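ZYRO0G01672p (Zygosaccharomyces rouxii, PDB 4U8T) probably acts as a reader of N6-methyladenosine in mRNA, this chain being its YTH domain, crystallised in complex with methylated RNA. Local coordinates at residues A[127-135]-A[147-157]; A[115-123]-A[168-175]. One frame throughout, in Å; residues are numbered along the deposited sequence.

From the N terminus, the chain passes through strands 27-33, 71-77 and 82-94 before reaching strand 111-123, most of which (115-123) is one side of contact 2. It then runs directly into 127-135, the first side of contact 1. Only 11 residues separate this from 147-157, so contact 1 closes a short loop containing strand 138-139 and packs 127-135 on strand 148-149 and the start of helix 151-161. Contact 2 closes a larger loop of 44 residues, returning the C-terminal tail 168-175 to strand 111-123, and contact 1 lies wholly within it. Their centres are 21 Å apart, yet Leu127 CD1 packs on Val122 CG1 at 3.7 Å, joining the two.

Contact 1: A[127-135]-A[147-157]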
ATOM      1  N   LEU A 127     -10.248   7.133   9.555  1.00 24.77           N
ATOM      2  CA  LEU A 127      -8.931   6.656   9.906  1.00 27.23           C
ATOM      3  C   LEU A 127      -8.155   7.640  10.759  1.00 28.54           C
ATOM      4  O   LEU A 127      -7.072   7.330  11.231  1.00 24.29           O
ATOM      5  CB  LEU A 127      -8.146   6.348   8.634  1.00 25.94           C
ATOM      6  CG  LEU A 127      -8.640   5.222   7.745  1.00 21.04           C
ATOM      7  CD1 LEU A 127      -7.993   5.331   6.419  1.00 20.20           C
ATOM      8  CD2 LEU A 127      -8.313   3.909   8.355  1.00 22.98           C
ATOM      9  N   LYS A 128      -8.697   8.839  10.928  1.00 29.98           N
ATOM     10  CA  LYS A 128      -7.941   9.931  11.531  1.00 31.51           C
ATOM     11  C   LYS A 128      -7.792   9.736  13.050  1.00 33.29           C
ATOM     12  O   LYS A 128      -7.089  10.494  13.728  1.00 30.86           O
ATOM     13  CB  LYS A 128      -8.596  11.279  11.164  1.00 30.32           C
ATOM     14  CG  LYS A 128      -8.048  12.533  11.860  1.00 49.42           C
ATOM     15  CD  LYS A 128      -8.588  13.856  11.275  1.00 56.48           C
ATOM     16  CE  LYS A 128      -7.460  14.900  11.051  1.00 57.92           C
ATOM     17  NZ  LYS A 128      -6.387  14.449  10.093  1.00 58.18           N
ATOM     18  N   GLN A 129      -8.412   8.675  13.558  1.00 32.83           N
ATOM     19  CA  GLN A 129      -8.260   8.246  14.945  1.00 30.74           C
ATOM     20  C   GLN A 129      -6.935   7.518  15.195  1.00 29.62           C
ATOM     21  O   GLN A 129      -6.454   7.478  16.309  1.00 29.43           O
ATOM     22  CB  GLN A 129      -9.416   7.328  15.359  1.00 30.25           C
ATOM     23  CG  GLN A 129      -9.653   6.155  14.415  1.00 37.72           C
ATOM     24  CD  GLN A 129     -10.632   5.122  14.965  1.00 50.38           C
ATOM     25  OE1 GLN A 129     -10.671   4.868  16.164  1.00 57.96           O
ATOM     26  NE2 GLN A 129     -11.422   4.523  14.085  1.00 51.01           N
ATOM     27  N   PHE A 130      -6.380   6.892  14.170  1.00 31.62           N
ATOM     28  CA  PHE A 130      -5.167   6.108  14.340  1.00 26.08           C
ATOM     29  C   PHE A 130      -3.920   6.978  14.273  1.00 22.20           C
ATOM     30  O   PHE A 130      -3.468   7.350  13.216  1.00 22.88           O
ATOM     31  CB  PHE A 130      -5.116   5.016  13.294  1.00 23.23           C
ATOM     32  CG  PHE A 130      -6.235   4.031  13.400  1.00 28.58           C
ATOM     33  CD1 PHE A 130      -6.316   3.173  14.474  1.00 30.10           C
ATOM     34  CD2 PHE A 130      -7.213   3.963  12.430  1.00 28.55           C
ATOM     35  CE1 PHE A 130      -7.333   2.264  14.569  1.00 29.02           C
ATOM     36  CE2 PHE A 130      -8.230   3.052  12.530  1.00 29.20           C
ATOM     37  CZ  PHE A 130      -8.283   2.204  13.604  1.00 31.62           C
ATOM     38  N   LEU A 131      -3.368   7.277  15.434  1.00 21.67           N
ATOM     39  CA  LEU A 131      -2.229   8.150  15.572  1.00 18.65           C
ATOM     40  C   LEU A 131      -0.976   7.310  15.516  1.00 22.06           C
ATOM     41  O   LEU A 131      -0.923   6.252  16.102  1.00 25.01           O
ATOM     42  CB  LEU A 131      -2.328   8.919  16.877  1.00 19.54           C
ATOM     43  CG  LEU A 131      -3.611   9.733  17.097  1.00 21.67           C
ATOM     44  CD1 LEU A 131      -3.571  10.452  18.429  1.00 18.38           C
ATOM     45  CD2 LEU A 131      -3.857  10.748  15.975  1.00 16.61           C
ATOM     46  N   ILE A 132       0.037   7.774  14.805  1.00 20.84           N
ATOM     47  CA  ILE A 132       1.232   6.983  14.613  1.00 19.00           C
ATOM     48  C   ILE A 132       2.311   7.452  15.605  1.00 21.38           C
ATOM     49  O   ILE A 132       2.782   8.564  15.520  1.00 23.29           O
ATOM     50  CB  ILE A 132       1.720   7.090  13.143  1.00 20.10           C
ATOM     51  CG1 ILE A 132       0.677   6.535  12.156  1.00 19.10           C
ATOM     52  CG2 ILE A 132       3.097   6.493  12.952  1.00 21.57           C
ATOM     53  CD1 ILE A 132       0.107   5.187  12.492  1.00 17.88           C
ATOM     54  N   PRO A 133       2.680   6.604  16.577  1.00 22.82           N
ATOM     55  CA  PRO A 133       3.612   6.963  17.643  1.00 17.93           C
ATOM     56  C   PRO A 133       4.976   7.416  17.158  1.00 18.66           C
ATOM     57  O   PRO A 133       5.531   8.283  17.785  1.00 22.22           O
ATOM     58  CB  PRO A 133       3.752   5.666  18.431  1.00 17.10           C
ATOM     59  CG  PRO A 133       2.617   4.927  18.141  1.00 17.87           C
ATOM     60  CD  PRO A 133       2.218   5.223  16.748  1.00 24.38           C
ATOM     61  N   ALA A 134       5.513   6.808  16.109  1.00 18.88           N
ATOM     62  CA  ALA A 134       6.849   7.138  15.631  1.00 17.07           C
ATOM     63  C   ALA A 134       6.830   8.294  14.636  1.00 17.93           C
ATOM     64  O   ALA A 134       7.852   8.673  14.088  1.00 17.50           O
ATOM     65  CB  ALA A 134       7.498   5.934  15.014  1.00 16.42           C
ATOM     66  N   ASN A 135       5.648   8.831  14.398  1.00 18.10           N
ATOM     67  CA  ASN A 135       5.483   9.968  13.538  1.00 14.26           C
ATOM     68  C   ASN A 135       4.876  11.134  14.270  1.00 17.51           C
ATOM     69  O   ASN A 135       3.966  11.764  13.776  1.00 18.83           O
ATOM     70  CB  ASN A 135       4.613   9.578  12.354  1.00 16.43           C
ATOM     71  CG  ASN A 135       4.662  10.572  11.232  1.00 15.99           C
ATOM     72  OD1 ASN A 135       5.685  11.218  11.006  1.00 19.96           O
ATOM     73  ND2 ASN A 135       3.563  10.678  10.498  1.00 16.24           N
ATOM     74  N   GLN A 147       5.677   5.618   4.781  1.00 17.27           N
ATOM     75  CA  GLN A 147       5.545   5.707   6.207  1.00 13.19           C
ATOM     76  C   GLN A 147       5.126   4.388   6.804  1.00 16.88           C
ATOM     77  O   GLN A 147       4.112   3.830   6.412  1.00 16.37           O
ATOM     78  CB  GLN A 147       4.539   6.770   6.563  1.00 14.42           C
ATOM     79  CG  GLN A 147       4.156   6.728   8.005  1.00 16.91           C
ATOM     80  CD  GLN A 147       5.292   7.051   8.923  1.00 16.60           C
ATOM     81  OE1 GLN A 147       5.833   8.145   8.901  1.00 15.28           O
ATOM     82  NE2 GLN A 147       5.664   6.092   9.740  1.00 17.52           N
ATOM     83  N   GLU A 148       5.894   3.903   7.773  1.00 18.91           N
ATOM     84  CA  GLU A 148       5.595   2.629   8.402  1.00 17.83           C
ATOM     85  C   GLU A 148       4.539   2.755   9.504  1.00 21.87           C
ATOM     86  O   GLU A 148       4.519   3.718  10.261  1.00 21.97           O
ATOM     87  CB  GLU A 148       6.857   1.986   8.971  1.00 15.48           C
ATOM     88  CG  GLU A 148       6.570   0.627   9.587  1.00 17.81           C
ATOM     89  CD  GLU A 148       7.775  -0.204   9.908  1.00 28.34           C
ATOM     90  OE1 GLU A 148       8.914   0.266   9.745  1.00 30.87           O
ATOM     91  OE2 GLU A 148       7.577  -1.353  10.333  1.00 26.11           O
ATOM     92  N   ILE A 149       3.672   1.748   9.568  1.00 20.73           N
ATOM     93  CA  ILE A 149       2.589   1.686  10.521  1.00 20.25           C
ATOM     94  C   ILE A 149       2.798   0.522  11.469  1.00 23.17           C
ATOM     95  O   ILE A 149       3.150  -0.572  11.039  1.00 20.82           O
ATOM     96  CB  ILE A 149       1.260   1.515   9.794  1.00 17.41           C
ATOM     97  CG1 ILE A 149       1.170   2.485   8.656  1.00 18.18           C
ATOM     98  CG2 ILE A 149       0.089   1.700  10.706  1.00 19.69           C
ATOM     99  CD1 ILE A 149       0.245   1.993   7.621  1.00 24.59           C
ATOM    100  N   PRO A 150       2.596   0.747  12.773  1.00 27.66           N
ATOM    101  CA  PRO A 150       2.747  -0.378  13.696  1.00 28.31           C
ATOM    102  C   PRO A 150       1.698  -1.462  13.455  1.00 28.91           C
ATOM    103  O   PRO A 150       0.590  -1.151  13.028  1.00 26.36           O
ATOM    104  CB  PRO A 150       2.571   0.276  15.072  1.00 25.08           C
ATOM    105  CG  PRO A 150       2.853   1.660  14.875  1.00 22.84           C
ATOM    106  CD  PRO A 150       2.393   2.006  13.496  1.00 25.18           C
ATOM    107  N   ALA A 151       2.028  -2.701  13.799  1.00 32.29           N
ATOM    108  CA  ALA A 151       1.207  -3.869  13.473  1.00 31.62           C
ATOM    109  C   ALA A 151      -0.197  -3.875  14.064  1.00 28.21           C
ATOM    110  O   ALA A 151      -1.154  -4.188  13.392  1.00 27.26           O
ATOM    111  CB  ALA A 151       1.921  -5.106  13.900  1.00 28.98           C
ATOM    112  N   THR A 152      -0.316  -3.588  15.341  1.00 30.12           N
ATOM    113  CA  THR A 152      -1.618  -3.646  15.969  1.00 31.54           C
ATOM    114  C   THR A 152      -2.538  -2.554  15.377  1.00 33.41           C
ATOM    115  O   THR A 152      -3.711  -2.806  15.133  1.00 34.27           O
ATOM    116  CB  THR A 152      -1.505  -3.544  17.501  1.00 28.56           C
ATOM    117  OG1 THR A 152      -2.808  -3.404  18.071  1.00 28.09           O
ATOM    118  CG2 THR A 152      -0.655  -2.357  17.893  1.00 41.39           C
ATOM    119  N   ILE A 153      -2.026  -1.342  15.180  1.00 29.38           N
ATOM    120  CA  ILE A 153      -2.796  -0.309  14.513  1.00 25.49           C
ATOM    121  C   ILE A 153      -3.186  -0.733  13.103  1.00 24.91           C
ATOM    122  O   ILE A 153      -4.287  -0.503  12.677  1.00 26.36           O
ATOM    123  CB  ILE A 153      -2.037   1.015  14.491  1.00 26.60           C
ATOM    124  CG1 ILE A 153      -2.132   1.673  15.864  1.00 30.27           C
ATOM    125  CG2 ILE A 153      -2.638   1.962  13.522  1.00 21.57           C
ATOM    126  CD1 ILE A 153      -1.173   2.802  16.092  1.00 24.89           C
ATOM    127  N   SER A 154      -2.277  -1.362  12.381  1.00 26.95           N
ATOM    128  CA  SER A 154      -2.543  -1.811  11.022  1.00 24.14           C
ATOM    129  C   SER A 154      -3.692  -2.799  10.896  1.00 25.85           C
ATOM    130  O   SER A 154      -4.480  -2.730   9.962  1.00 28.48           O
ATOM    131  CB  SER A 154      -1.299  -2.455  10.429  1.00 22.00           C
ATOM    132  OG  SER A 154      -0.295  -1.514  10.177  1.00 22.40           O
ATOM    133  N   LYS A 155      -3.745  -3.758  11.799  1.00 27.86           N
ATOM    134  CA  LYS A 155      -4.793  -4.748  11.799  1.00 25.82           C
ATOM    135  C   LYS A 155      -6.152  -4.099  12.042  1.00 31.38           C
ATOM    136  O   LYS A 155      -7.137  -4.521  11.474  1.00 32.88           O
ATOM    137  CB  LYS A 155      -4.500  -5.842  12.827  1.00 26.74           C
ATOM    138  CG  LYS A 155      -3.436  -6.816  12.353  1.00 28.05           C
ATOM    139  CD  LYS A 155      -2.927  -7.751  13.428  1.00 30.27           C
ATOM    140  CE  LYS A 155      -1.821  -8.638  12.881  1.00 33.35           C
ATOM    141  NZ  LYS A 155      -1.287  -9.662  13.830  1.00 28.64           N
ATOM    142  N   SER A 156      -6.203  -3.062  12.862  1.00 26.58           N
ATOM    143  CA  SER A 156      -7.441  -2.329  13.028  1.00 30.65           C
ATOM    144  C   SER A 156      -7.870  -1.650  11.728  1.00 34.21           C
ATOM    145  O   SER A 156      -9.049  -1.623  11.404  1.00 38.54           O
ATOM    146  CB  SER A 156      -7.318  -1.291  14.135  1.00 33.65           C
ATOM    147  OG  SER A 156      -7.201  -1.910  15.394  1.00 34.07           O
ATOM    148  N   ILE A 157      -6.916  -1.074  11.008  1.00 30.03           N
ATOM    149  CA  ILE A 157      -7.174  -0.438   9.735  1.00 26.10           C
ATOM    150  C   ILE A 157      -7.626  -1.494   8.733  1.00 29.99           C
ATOM    151  O   ILE A 157      -8.524  -1.272   7.930  1.00 29.54           O
ATOM    152  CB  ILE A 157      -5.920   0.287   9.215  1.00 25.70           C
ATOM    153  CG1 ILE A 157      -5.533   1.416  10.153  1.00 22.79           C
ATOM    154  CG2 ILE A 157      -6.126   0.810   7.811  1.00 26.29           C
ATOM    155  CD1 ILE A 157      -4.285   2.087   9.793  1.00 16.77           C
TER
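Phe130 and Ile157 meet ring to branch: CG1 of Ile157 lies over one face of the ring, 4.1 Å from its centroid and 24° off the normal, an offset CH-pi contact. Ile153 CG2 approaches the same ring obliquely and also meets Phe130 CB at 3.9 Å. Phe130 CE1 lies 3.6 Å from Ser156 CB. Three residues of one helix turn line one side of the ring, whose opposite face carries Gln129 CG from its own segment. With CG anti to the carbonyl carbon (chi1 -63°), the ring reaches across to the helix. Were Phe130 cut back to an alanine, Ile153, Ser156 and Ile157 would probably lose their common partner and a gap open beside the helix.

Ile132 CD1 lies 3.9 Å from Ile149 CG2 and 4.0 Å from Pro150 CD, while Pro133 CD meets the Pro150 ring. At the other end, Leu127 CD2 crosses Ile157 CG2 at about a right angle. The interface is mostly apolar; at the Gln147 end the amides of Asn135 and Gln147 cross obliquely, Asn135 CG 3.6 Å from Gln147 OE1.

Hydrogen bonds within each segment shape the backbone here. Phe130 N to Leu127 O closes a type I turn, and Pro150 O, at the N-cap, accepts from both N and OG of Ser154. A side-chain bond, allowed by the bend of Gln147 at chi2 (65°), runs from NE2 to Glu148 O at 2.7 Å, the acceptor in the amide plane.

In this YTH domain the contact's nearest atom is about 4 Å from the bound RNA, Lys128 packing on a sugar. Phe130 and Ile132 pair through their backbones with Val140 and Lys138, Gln147 and Ile149 with Val30 and Phe28, so the contact joins the two-stranded sheet to helix 151-161 and an edge strand, 148-149, of the mixed sheet.

Contact 2: A[115-123]-A[168-175]; sequences RWIVVRDVH and VQSFLDDD
The C-terminal tail of this YTH domain, a member of the PUA clan, is folded at Ser170-Asp173 into a type I turn that contains an ST turn, and docks on strand 111-123 of the mixed sheet. One direct hydrogen bond joins the segments: Asp121 N donates to Gln169 O at 2.9 Å, nearly straight, though tilted from the carbonyl plane. Two waters extend this tie. One donates to Asp121 OD1 and accepts from Phe171 N; the other donates to Asp121 O and accepts from Gln169 N. Asp121 is thus linked to the tail through backbone and side chain alike, while its OD2 forms a salt bridge with Arg82.

Beyond the polar end lies a hydrophobic patch. Val119 CG1 stands over the centre of the Phe171 ring, 3.8 Å from the centroid and 13° off the normal, a CH-pi contact. The same methyl touches Leu172 CD1 at 3.7 Å. Phe171 turns its edge toward the face of Trp116 in an offset edge-to-face pair, planes at 88°. CG of Phe171 sits between the backbone N and carbonyl carbon (chi1 62°), a crowded position that aims the ring at the strand.

Helix 36-45 borders the same patch, with Leu36 and Lys40 against Phe171 and Phe43 and Tyr44 against Leu172. Trp116 NE1 bonds to Ser42 OG there.

The hydroxyl of Ser170 helps hold the turn: OG accepts from Leu172 N at 3.0 Å and donates to Asp173 OD1 at 2.6 Å, meeting that oxygen from above the carboxylate plane.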
ATOM      1  N   ARG A 115       0.890  -8.120  -5.135  1.00 22.42           N
ATOM      2  CA  ARG A 115      -0.340  -8.872  -5.265  1.00 26.88           C
ATOM      3  C   ARG A 115      -1.493  -8.122  -4.597  1.00 22.97           C
ATOM      4  O   ARG A 115      -1.464  -7.869  -3.408  1.00 25.54           O
ATOM      5  CB  ARG A 115      -0.099 -10.283  -4.740  1.00 33.24           C
ATOM      6  CG  ARG A 115       0.320 -11.186  -5.891  1.00 42.93           C
ATOM      7  CD  ARG A 115       1.129 -12.423  -5.533  1.00 47.78           C
ATOM      8  NE  ARG A 115       0.676 -13.111  -4.333  1.00 55.38           N
ATOM      9  CZ  ARG A 115       1.384 -14.050  -3.713  1.00 54.83           C
ATOM     10  NH1 ARG A 115       0.912 -14.614  -2.607  1.00 51.46           N
ATOM     11  NH2 ARG A 115       2.552 -14.444  -4.219  1.00 45.05           N
ATOM     12  N   TRP A 116      -2.451  -7.647  -5.380  1.00 23.08           N
ATOM     13  CA  TRP A 116      -3.571  -6.902  -4.805  1.00 21.68           C
ATOM     14  C   TRP A 116      -4.601  -7.768  -4.058  1.00 25.20           C
ATOM     15  O   TRP A 116      -4.976  -8.837  -4.493  1.00 28.64           O
ATOM     16  CB  TRP A 116      -4.223  -6.054  -5.908  1.00 21.17           C
ATOM     17  CG  TRP A 116      -3.439  -4.806  -6.165  1.00 18.59           C
ATOM     18  CD1 TRP A 116      -2.312  -4.694  -6.910  1.00 17.29           C
ATOM     19  CD2 TRP A 116      -3.707  -3.504  -5.653  1.00 16.66           C
ATOM     20  NE1 TRP A 116      -1.864  -3.415  -6.902  1.00 16.27           N
ATOM     21  CE2 TRP A 116      -2.701  -2.659  -6.128  1.00 16.15           C
ATOM     22  CE3 TRP A 116      -4.701  -2.968  -4.841  1.00 17.03           C
ATOM     23  CZ2 TRP A 116      -2.658  -1.313  -5.816  1.00 13.77           C
ATOM     24  CZ3 TRP A 116      -4.655  -1.627  -4.541  1.00 16.78           C
ATOM     25  CH2 TRP A 116      -3.644  -0.821  -5.021  1.00 13.07           C
ATOM     26  N   ILE A 117      -5.010  -7.275  -2.894  1.00 21.99           N
ATOM     27  CA  ILE A 117      -5.897  -7.961  -1.954  1.00 23.39           C
ATOM     28  C   ILE A 117      -7.248  -7.279  -1.784  1.00 24.80           C
ATOM     29  O   ILE A 117      -8.295  -7.917  -1.746  1.00 31.33           O
ATOM     30  CB  ILE A 117      -5.295  -7.997  -0.550  1.00 25.77           C
ATOM     31  CG1 ILE A 117      -4.070  -8.850  -0.449  1.00 25.51           C
ATOM     32  CG2 ILE A 117      -6.279  -8.509   0.454  1.00 28.71           C
ATOM     33  CD1 ILE A 117      -3.608  -8.802   0.948  1.00 27.15           C
ATOM     34  N   VAL A 118      -7.187  -5.971  -1.597  1.00 20.18           N
ATOM     35  CA  VAL A 118      -8.349  -5.151  -1.339  1.00 20.34           C
ATOM     36  C   VAL A 118      -8.369  -4.010  -2.325  1.00 22.25           C
ATOM     37  O   VAL A 118      -7.366  -3.367  -2.538  1.00 19.60           O
ATOM     38  CB  VAL A 118      -8.338  -4.564   0.071  1.00 21.39           C
ATOM     39  CG1 VAL A 118      -9.624  -3.857   0.349  1.00 20.24           C
ATOM     40  CG2 VAL A 118      -8.118  -5.635   1.082  1.00 25.78           C
ATOM     41  N   VAL A 119      -9.506  -3.780  -2.948  1.00 20.93           N
ATOM     42  CA  VAL A 119      -9.702  -2.573  -3.714  1.00 18.81           C
ATOM     43  C   VAL A 119     -10.966  -1.939  -3.200  1.00 20.73           C
ATOM     44  O   VAL A 119     -12.050  -2.407  -3.484  1.00 26.15           O
ATOM     45  CB  VAL A 119      -9.817  -2.845  -5.236  1.00 20.19           C
ATOM     46  CG1 VAL A 119     -10.144  -1.585  -5.978  1.00 21.09           C
ATOM     47  CG2 VAL A 119      -8.555  -3.434  -5.786  1.00 15.69           C
ATOM     48  N   ARG A 120     -10.834  -0.875  -2.441  1.00 17.91           N
ATOM     49  CA  ARG A 120     -11.989  -0.247  -1.836  1.00 16.41           C
ATOM     50  C   ARG A 120     -11.628   1.072  -1.211  1.00 19.31           C
ATOM     51  O   ARG A 120     -10.587   1.197  -0.619  1.00 19.81           O
ATOM     52  CB  ARG A 120     -12.604  -1.142  -0.774  1.00 24.02           C
ATOM     53  CG  ARG A 120     -13.310  -0.323   0.280  1.00 28.48           C
ATOM     54  CD  ARG A 120     -13.799  -1.064   1.446  1.00 26.85           C
ATOM     55  NE  ARG A 120     -14.700  -0.191   2.154  1.00 29.61           N
ATOM     56  CZ  ARG A 120     -15.523  -0.589   3.107  1.00 42.87           C
ATOM     57  NH1 ARG A 120     -16.321   0.285   3.692  1.00 51.35           N
ATOM     58  NH2 ARG A 120     -15.560  -1.859   3.461  1.00 42.15           N
ATOM     59  N   ASP A 121     -12.501   2.060  -1.345  1.00 22.56           N
ATOM     60  CA  ASP A 121     -12.286   3.346  -0.704  1.00 20.68           C
ATOM     61  C   ASP A 121     -12.587   3.305   0.776  1.00 21.59           C
ATOM     62  O   ASP A 121     -13.589   2.751   1.191  1.00 26.67           O
ATOM     63  CB  ASP A 121     -13.138   4.421  -1.355  1.00 21.06           C
ATOM     64  CG  ASP A 121     -12.647   4.803  -2.714  1.00 20.95           C
ATOM     65  OD1 ASP A 121     -11.743   4.147  -3.224  1.00 20.09           O
ATOM     66  OD2 ASP A 121     -13.152   5.780  -3.278  1.00 26.17           O
ATOM     67  N   VAL A 122     -11.720   3.929   1.557  1.00 19.54           N
ATOM     68  CA  VAL A 122     -11.934   4.159   2.967  1.00 20.37           C
ATOM     69  C   VAL A 122     -11.613   5.596   3.232  1.00 24.37           C
ATOM     70  O   VAL A 122     -10.537   6.024   2.927  1.00 24.34           O
ATOM     71  CB  VAL A 122     -11.051   3.283   3.862  1.00 20.57           C
ATOM     72  CG1 VAL A 122     -11.180   3.704   5.306  1.00 14.61           C
ATOM     73  CG2 VAL A 122     -11.404   1.866   3.707  1.00 22.81           C
ATOM     74  N   HIS A 123     -12.547   6.349   3.790  1.00 28.38           N
ATOM     75  CA  HIS A 123     -12.367   7.781   3.917  1.00 25.17           C
ATOM     76  C   HIS A 123     -11.439   8.137   5.042  1.00 27.79           C
ATOM     77  O   HIS A 123     -11.423   7.458   6.050  1.00 31.17           O
ATOM     78  CB  HIS A 123     -13.704   8.466   4.130  1.00 33.51           C
ATOM     79  CG  HIS A 123     -14.599   8.404   2.941  1.00 41.30           C
ATOM     80  ND1 HIS A 123     -15.698   7.576   2.882  1.00 45.44           N
ATOM     81  CD2 HIS A 123     -14.524   9.019   1.740  1.00 39.98           C
ATOM     82  CE1 HIS A 123     -16.281   7.708   1.706  1.00 45.42           C
ATOM     83  NE2 HIS A 123     -15.583   8.573   0.992  1.00 49.98           N
ATOM     84  N   VAL A 168     -20.284   1.610  -0.752  1.00 36.88           N
ATOM     85  CA  VAL A 168     -18.965   1.060  -1.058  1.00 37.92           C
ATOM     86  C   VAL A 168     -18.445   1.492  -2.418  1.00 31.81           C
ATOM     87  O   VAL A 168     -18.977   1.092  -3.432  1.00 31.79           O
ATOM     88  CB  VAL A 168     -18.971  -0.475  -1.009  1.00 32.32           C
ATOM     89  CG1 VAL A 168     -17.637  -1.025  -1.443  1.00 32.53           C
ATOM     90  CG2 VAL A 168     -19.285  -0.935   0.374  1.00 39.06           C
ATOM     91  N   GLN A 169     -17.375   2.271  -2.447  1.00 30.60           N
ATOM     92  CA  GLN A 169     -16.839   2.661  -3.733  1.00 29.67           C
ATOM     93  C   GLN A 169     -15.437   2.136  -3.923  1.00 26.21           C
ATOM     94  O   GLN A 169     -14.814   1.685  -2.997  1.00 32.44           O
ATOM     95  CB  GLN A 169     -16.815   4.169  -3.887  1.00 36.58           C
ATOM     96  CG  GLN A 169     -17.977   4.914  -3.329  1.00 40.18           C
ATOM     97  CD  GLN A 169     -17.740   6.405  -3.394  1.00 60.05           C
ATOM     98  OE1 GLN A 169     -17.152   6.987  -2.478  1.00 70.75           O
ATOM     99  NE2 GLN A 169     -18.187   7.037  -4.485  1.00 49.34           N
ATOM    100  N   SER A 170     -14.925   2.256  -5.130  1.00 24.64           N
ATOM    101  CA  SER A 170     -13.642   1.691  -5.456  1.00 26.04           C
ATOM    102  C   SER A 170     -13.167   2.283  -6.770  1.00 24.05           C
ATOM    103  O   SER A 170     -13.963   2.688  -7.581  1.00 25.49           O
ATOM    104  CB  SER A 170     -13.747   0.171  -5.560  1.00 24.08           C
ATOM    105  OG  SER A 170     -13.974  -0.212  -6.899  1.00 28.03           O
ATOM    106  N   PHE A 171     -11.873   2.256  -7.018  1.00 20.78           N
ATOM    107  CA  PHE A 171     -11.378   2.847  -8.225  1.00 25.09           C
ATOM    108  C   PHE A 171     -11.611   1.892  -9.390  1.00 26.65           C
ATOM    109  O   PHE A 171     -11.246   2.177 -10.510  1.00 28.29           O
ATOM    110  CB  PHE A 171      -9.906   3.250  -8.092  1.00 19.84           C
ATOM    111  CG  PHE A 171      -8.963   2.119  -7.822  1.00 22.63           C
ATOM    112  CD1 PHE A 171      -8.690   1.168  -8.791  1.00 21.78           C
ATOM    113  CD2 PHE A 171      -8.258   2.066  -6.642  1.00 21.37           C
ATOM    114  CE1 PHE A 171      -7.821   0.170  -8.552  1.00 18.86           C
ATOM    115  CE2 PHE A 171      -7.368   1.062  -6.410  1.00 18.09           C
ATOM    116  CZ  PHE A 171      -7.146   0.125  -7.360  1.00 17.96           C
ATOM    117  N   LEU A 172     -12.211   0.751  -9.105  1.00 25.83           N
ATOM    118  CA  LEU A 172     -12.566  -0.218 -10.122  1.00 28.54           C
ATOM    119  C   LEU A 172     -14.029  -0.143 -10.510  1.00 39.22           C
ATOM    120  O   LEU A 172     -14.569  -1.093 -11.043  1.00 45.73           O
ATOM    121  CB  LEU A 172     -12.238  -1.624  -9.650  1.00 27.23           C
ATOM    122  CG  LEU A 172     -10.772  -2.026  -9.666  1.00 28.38           C
ATOM    123  CD1 LEU A 172     -10.612  -3.421  -9.147  1.00 24.17           C
ATOM    124  CD2 LEU A 172     -10.260  -1.936 -11.077  1.00 22.79           C
ATOM    125  N   ASP A 173     -14.684   0.974 -10.248  1.00 42.15           N
ATOM    126  CA  ASP A 173     -16.097   1.067 -10.539  1.00 35.52           C
ATOM    127  C   ASP A 173     -16.340   1.570 -11.959  1.00 41.40           C
ATOM    128  O   ASP A 173     -17.122   0.987 -12.688  1.00 43.67           O
ATOM    129  CB  ASP A 173     -16.785   1.973  -9.541  1.00 32.03           C
ATOM    130  CG  ASP A 173     -16.718   1.442  -8.151  1.00 31.18           C
ATOM    131  OD1 ASP A 173     -16.319   0.284  -7.983  1.00 33.65           O
ATOM    132  OD2 ASP A 173     -17.122   2.153  -7.226  1.00 28.43           O
ATOM    133  N   ASP A 174     -15.647   2.620 -12.379  1.00 45.30           N
ATOM    134  CA  ASP A 174     -15.820   3.117 -13.740  1.00 51.68           C
ATOM    135  C   ASP A 174     -15.264   2.155 -14.809  1.00 57.78           C
ATOM    136  O   ASP A 174     -15.139   2.518 -15.979  1.00 53.27           O
ATOM    137  CB  ASP A 174     -15.192   4.511 -13.895  1.00 47.26           C
ATOM    138  CG  ASP A 174     -13.728   4.551 -13.521  1.00 51.67           C
ATOM    139  OD1 ASP A 174     -13.048   3.512 -13.588  1.00 48.24           O
ATOM    140  OD2 ASP A 174     -13.246   5.641 -13.164  1.00 53.68           O
ATOM    141  N   ASP A 175     -14.929   0.934 -14.403  1.00 58.28           N
ATOM    142  CA  ASP A 175     -14.573  -0.121 -15.343  1.00 59.60           C
ATOM    143  C   ASP A 175     -15.632  -1.226 -15.321  1.00 57.85           C
ATOM    144  O   ASP A 175     -16.651  -1.138 -16.001  1.00 48.24           O
ATOM    145  CB  ASP A 175     -13.189  -0.712 -15.029  1.00 53.46           C
ATOM    146  CG  ASP A 175     -12.074   0.321 -15.061  1.00 52.82           C
ATOM    147  OD1 ASP A 175     -12.243   1.404 -15.659  1.00 54.82           O
ATOM    148  OD2 ASP A 175     -10.999   0.029 -14.511  1.00 48.80           O
TER
HETATM  149  O   HOH W   1     -10.725   1.765  -4.135  1.00 18.76           O
HETATM  150  O   HOH W   2     -16.546   3.005   0.074  1.00 31.29           O